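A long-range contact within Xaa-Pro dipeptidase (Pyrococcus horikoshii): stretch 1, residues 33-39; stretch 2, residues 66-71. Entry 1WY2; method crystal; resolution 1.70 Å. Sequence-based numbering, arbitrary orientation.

Stretch 1, residues 33-39: YISGASP
Stretch 2 (66-71) EESNIP

Both stretches are helix ends running into loops: helix covers Tyr33 to Ser35 and Glu66 to Glu67. Their touching parts run 144° apart (CA 34 to 38 against CA 67 to 70), and the register is set by the CA atoms of Ala37 and Ser68, 4.7 Å apart.

Glu66 (phi/psi -81/-30, chi1 t, chi2 t) makes no contact. Glu67 (-105/-22) points its CA-to-CB bond toward stretch 1, with chi1 m, chi2 t and chi3 -51°. Its OE1 stops 3.9 Å from Ser38 N, and water fills the gap: water 3 donates to Glu67 OE1 (2.6 Å) and accepts from Ser38 N (2.9 Å). Water 2 donates to Gly36 O (2.8 Å) and, weakly, to Glu67 OE1 (3.0 Å).

Glu67 O also lies against Gly36, where an ideal CB would sit 3.4 Å from that oxygen. Gly36 (88/-3) leaves the helix with positive phi, a conformation that would itself jam a CB against the preceding carbonyl.

Ser68 (-74/139, chi1 t) is the first nonhelical residue of its stretch. Its CA makes a CA-H...O contact with Ser35 O (3.4 Å, 147° at H), while its CB packs 4.0 Å from Ala37 CB. Ser68 OG donates to Ile70 O (2.7 Å), a hydrogen bond within stretch 2 that ties the side chain to the backbone two residues on.

Asn69 (-95/6, chi1 p, chi2 48°) supplies the direct hydrogen bond between the stretches, from Asn69 N to Ser35 O (2.9 Å, 154°). Its ND2 lies 3.0 Å from Ser35 O, but the angle is too poor for a second bond.

Ile70 (-128/154, chi1 p, chi2 t) directs CA-to-CB toward stretch 1, placing CG1 3.9 Å from Ser35 CB. Ser35 (-107/-23) has chi1 p, and its OG accepts from Ala37 N (3.1 Å, 159°). Pro71 (-49/132) lies beyond reach.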

ATOM      1  N   TYR A  33       1.433 -11.784  12.055  1.00 16.56           N
ATOM      2  CA  TYR A  33       1.804 -13.192  12.043  1.00 16.73           C
ATOM      3  C   TYR A  33       2.256 -13.674  13.415  1.00 18.04           C
ATOM      4  O   TYR A  33       1.865 -14.744  13.871  1.00 19.76           O
ATOM      5  CB  TYR A  33       2.933 -13.429  11.041  1.00 16.92           C
ATOM      6  CG  TYR A  33       3.267 -14.891  10.826  1.00 17.48           C
ATOM      7  CD1 TYR A  33       2.401 -15.728  10.123  1.00 18.04           C
ATOM      8  CD2 TYR A  33       4.456 -15.433  11.314  1.00 17.48           C
ATOM      9  CE1 TYR A  33       2.713 -17.071   9.905  1.00 17.43           C
ATOM     10  CE2 TYR A  33       4.777 -16.773  11.103  1.00 18.62           C
ATOM     11  CZ  TYR A  33       3.903 -17.586  10.399  1.00 18.53           C
ATOM     12  OH  TYR A  33       4.215 -18.910  10.193  1.00 19.74           O
ATOM     13  N   ILE A  34       3.074 -12.863  14.074  1.00 18.98           N
ATOM     14  CA  ILE A  34       3.622 -13.222  15.376  1.00 18.91           C
ATOM     15  C   ILE A  34       2.738 -12.932  16.594  1.00 20.92           C
ATOM     16  O   ILE A  34       2.673 -13.749  17.512  1.00 19.87           O
ATOM     17  CB  ILE A  34       4.990 -12.529  15.572  1.00 19.73           C
ATOM     18  CG1 ILE A  34       5.949 -12.983  14.469  1.00 20.26           C
ATOM     19  CG2 ILE A  34       5.570 -12.860  16.942  1.00 21.30           C
ATOM     20  CD1 ILE A  34       7.235 -12.183  14.410  1.00 23.96           C
ATOM     21  N   SER A  35       2.047 -11.795  16.598  1.00 19.84           N
ATOM     22  CA  SER A  35       1.220 -11.417  17.750  1.00 21.15           C
ATOM     23  C   SER A  35      -0.289 -11.519  17.559  1.00 22.94           C
ATOM     24  O   SER A  35      -1.035 -11.632  18.536  1.00 23.22           O
ATOM     25  CB  SER A  35       1.549  -9.985  18.173  1.00 21.76           C
ATOM     26  OG  SER A  35       0.990  -9.056  17.257  1.00 21.96           O
ATOM     27  N   GLY A  36      -0.740 -11.471  16.310  1.00 21.63           N
ATOM     28  CA  GLY A  36      -2.168 -11.534  16.047  1.00 23.78           C
ATOM     29  C   GLY A  36      -2.788 -10.146  16.073  1.00 24.34           C
ATOM     30  O   GLY A  36      -3.984  -9.980  15.823  1.00 25.30           O
ATOM     31  N   ALA A  37      -1.967  -9.145  16.376  1.00 24.36           N
ATOM     32  CA  ALA A  37      -2.413  -7.753  16.436  1.00 25.25           C
ATOM     33  C   ALA A  37      -2.187  -7.042  15.100  1.00 26.26           C
ATOM     34  O   ALA A  37      -1.291  -7.406  14.337  1.00 24.17           O
ATOM     35  CB  ALA A  37      -1.667  -7.019  17.542  1.00 24.29           C
ATOM     36  N   SER A  38      -2.994  -6.021  14.827  1.00 28.47           N
ATOM     37  CA  SER A  38      -2.868  -5.266  13.584  1.00 32.11           C
ATOM     38  C   SER A  38      -2.807  -3.756  13.820  1.00 34.82           C
ATOM     39  O   SER A  38      -3.678  -3.012  13.363  1.00 36.49           O
ATOM     40  CB  SER A  38      -4.039  -5.589  12.654  1.00 32.11           C
ATOM     41  OG  SER A  38      -4.095  -6.971  12.367  1.00 32.83           O
ATOM     42  N   PRO A  39      -1.777  -3.283  14.537  1.00 36.04           N
ATOM     43  CA  PRO A  39      -1.665  -1.845  14.794  1.00 38.30           C
ATOM     44  C   PRO A  39      -1.492  -1.065  13.496  1.00 40.80           C
ATOM     45  O   PRO A  39      -0.461  -1.167  12.831  1.00 40.87           O
ATOM     46  CB  PRO A  39      -0.445  -1.753  15.705  1.00 37.41           C
ATOM     47  CG  PRO A  39       0.394  -2.912  15.255  1.00 37.00           C
ATOM     48  CD  PRO A  39      -0.628  -4.008  15.109  1.00 36.30           C
ATOM     49  N   GLU A  66      -6.388  -6.001  23.055  1.00 34.55           N
ATOM     50  CA  GLU A  66      -7.479  -6.940  22.840  1.00 34.23           C
ATOM     51  C   GLU A  66      -7.182  -8.067  21.847  1.00 33.62           C
ATOM     52  O   GLU A  66      -7.716  -9.169  21.986  1.00 33.10           O
ATOM     53  CB  GLU A  66      -8.722  -6.178  22.372  1.00 37.35           C
ATOM     54  CG  GLU A  66      -9.954  -7.043  22.165  1.00 41.42           C
ATOM     55  CD  GLU A  66     -11.125  -6.256  21.607  1.00 44.93           C
ATOM     56  OE1 GLU A  66     -11.496  -5.228  22.213  1.00 46.39           O
ATOM     57  OE2 GLU A  66     -11.677  -6.666  20.562  1.00 46.11           O
ATOM     58  N   GLU A  67      -6.330  -7.805  20.860  1.00 31.79           N
ATOM     59  CA  GLU A  67      -6.028  -8.812  19.842  1.00 30.66           C
ATOM     60  C   GLU A  67      -4.675  -9.510  19.955  1.00 28.09           C
ATOM     61  O   GLU A  67      -4.494 -10.604  19.420  1.00 27.61           O
ATOM     62  CB  GLU A  67      -6.143  -8.181  18.451  1.00 33.32           C
ATOM     63  CG  GLU A  67      -7.393  -7.333  18.271  1.00 36.27           C
ATOM     64  CD  GLU A  67      -7.550  -6.807  16.860  1.00 38.66           C
ATOM     65  OE1 GLU A  67      -6.587  -6.217  16.323  1.00 38.85           O
ATOM     66  OE2 GLU A  67      -8.646  -6.976  16.287  1.00 41.69           O
ATOM     67  N   SER A  68      -3.728  -8.885  20.645  1.00 27.75           N
ATOM     68  CA  SER A  68      -2.390  -9.451  20.792  1.00 25.99           C
ATOM     69  C   SER A  68      -2.295 -10.635  21.748  1.00 26.46           C
ATOM     70  O   SER A  68      -2.906 -10.632  22.817  1.00 25.75           O
ATOM     71  CB  SER A  68      -1.415  -8.365  21.251  1.00 24.00           C
ATOM     72  OG  SER A  68      -0.111  -8.896  21.426  1.00 21.95           O
ATOM     73  N   ASN A  69      -1.523 -11.649  21.356  1.00 25.00           N
ATOM     74  CA  ASN A  69      -1.332 -12.820  22.201  1.00 26.58           C
ATOM     75  C   ASN A  69      -0.057 -12.663  23.030  1.00 25.59           C
ATOM     76  O   ASN A  69       0.362 -13.585  23.729  1.00 25.35           O
ATOM     77  CB  ASN A  69      -1.276 -14.112  21.368  1.00 27.60           C
ATOM     78  CG  ASN A  69      -0.142 -14.122  20.358  1.00 30.90           C
ATOM     79  OD1 ASN A  69       1.002 -13.806  20.683  1.00 30.39           O
ATOM     80  ND2 ASN A  69      -0.455 -14.508  19.126  1.00 31.28           N
ATOM     81  N   ILE A  70       0.564 -11.491  22.937  1.00 24.94           N
ATOM     82  CA  ILE A  70       1.768 -11.202  23.711  1.00 26.27           C
ATOM     83  C   ILE A  70       1.553  -9.884  24.456  1.00 25.17           C
ATOM     84  O   ILE A  70       0.769  -9.043  24.022  1.00 26.59           O
ATOM     85  CB  ILE A  70       3.031 -11.088  22.816  1.00 29.04           C
ATOM     86  CG1 ILE A  70       2.899  -9.913  21.849  1.00 28.33           C
ATOM     87  CG2 ILE A  70       3.240 -12.384  22.046  1.00 29.70           C
ATOM     88  CD1 ILE A  70       4.177  -9.625  21.078  1.00 30.01           C
ATOM     89  N   PRO A  71       2.238  -9.693  25.594  1.00 25.21           N
ATOM     90  CA  PRO A  71       2.117  -8.474  26.404  1.00 25.09           C
ATOM     91  C   PRO A  71       2.239  -7.194  25.587  1.00 25.89           C
ATOM     92  O   PRO A  71       3.158  -7.052  24.780  1.00 24.27           O
ATOM     93  CB  PRO A  71       3.250  -8.622  27.413  1.00 25.20           C
ATOM     94  CG  PRO A  71       3.299 -10.099  27.622  1.00 25.94           C
ATOM     95  CD  PRO A  71       3.184 -10.638  26.214  1.00 25.62           C
TER
HETATM   96  O   HOH W   1       0.005 -15.312  16.875  1.00 49.93           O
HETATM   97  O   HOH W   2      -5.742  -8.275  14.373  1.00 31.06           O
HETATM   98  O   HOH W   3      -4.567  -4.672  16.839  1.00 37.84           O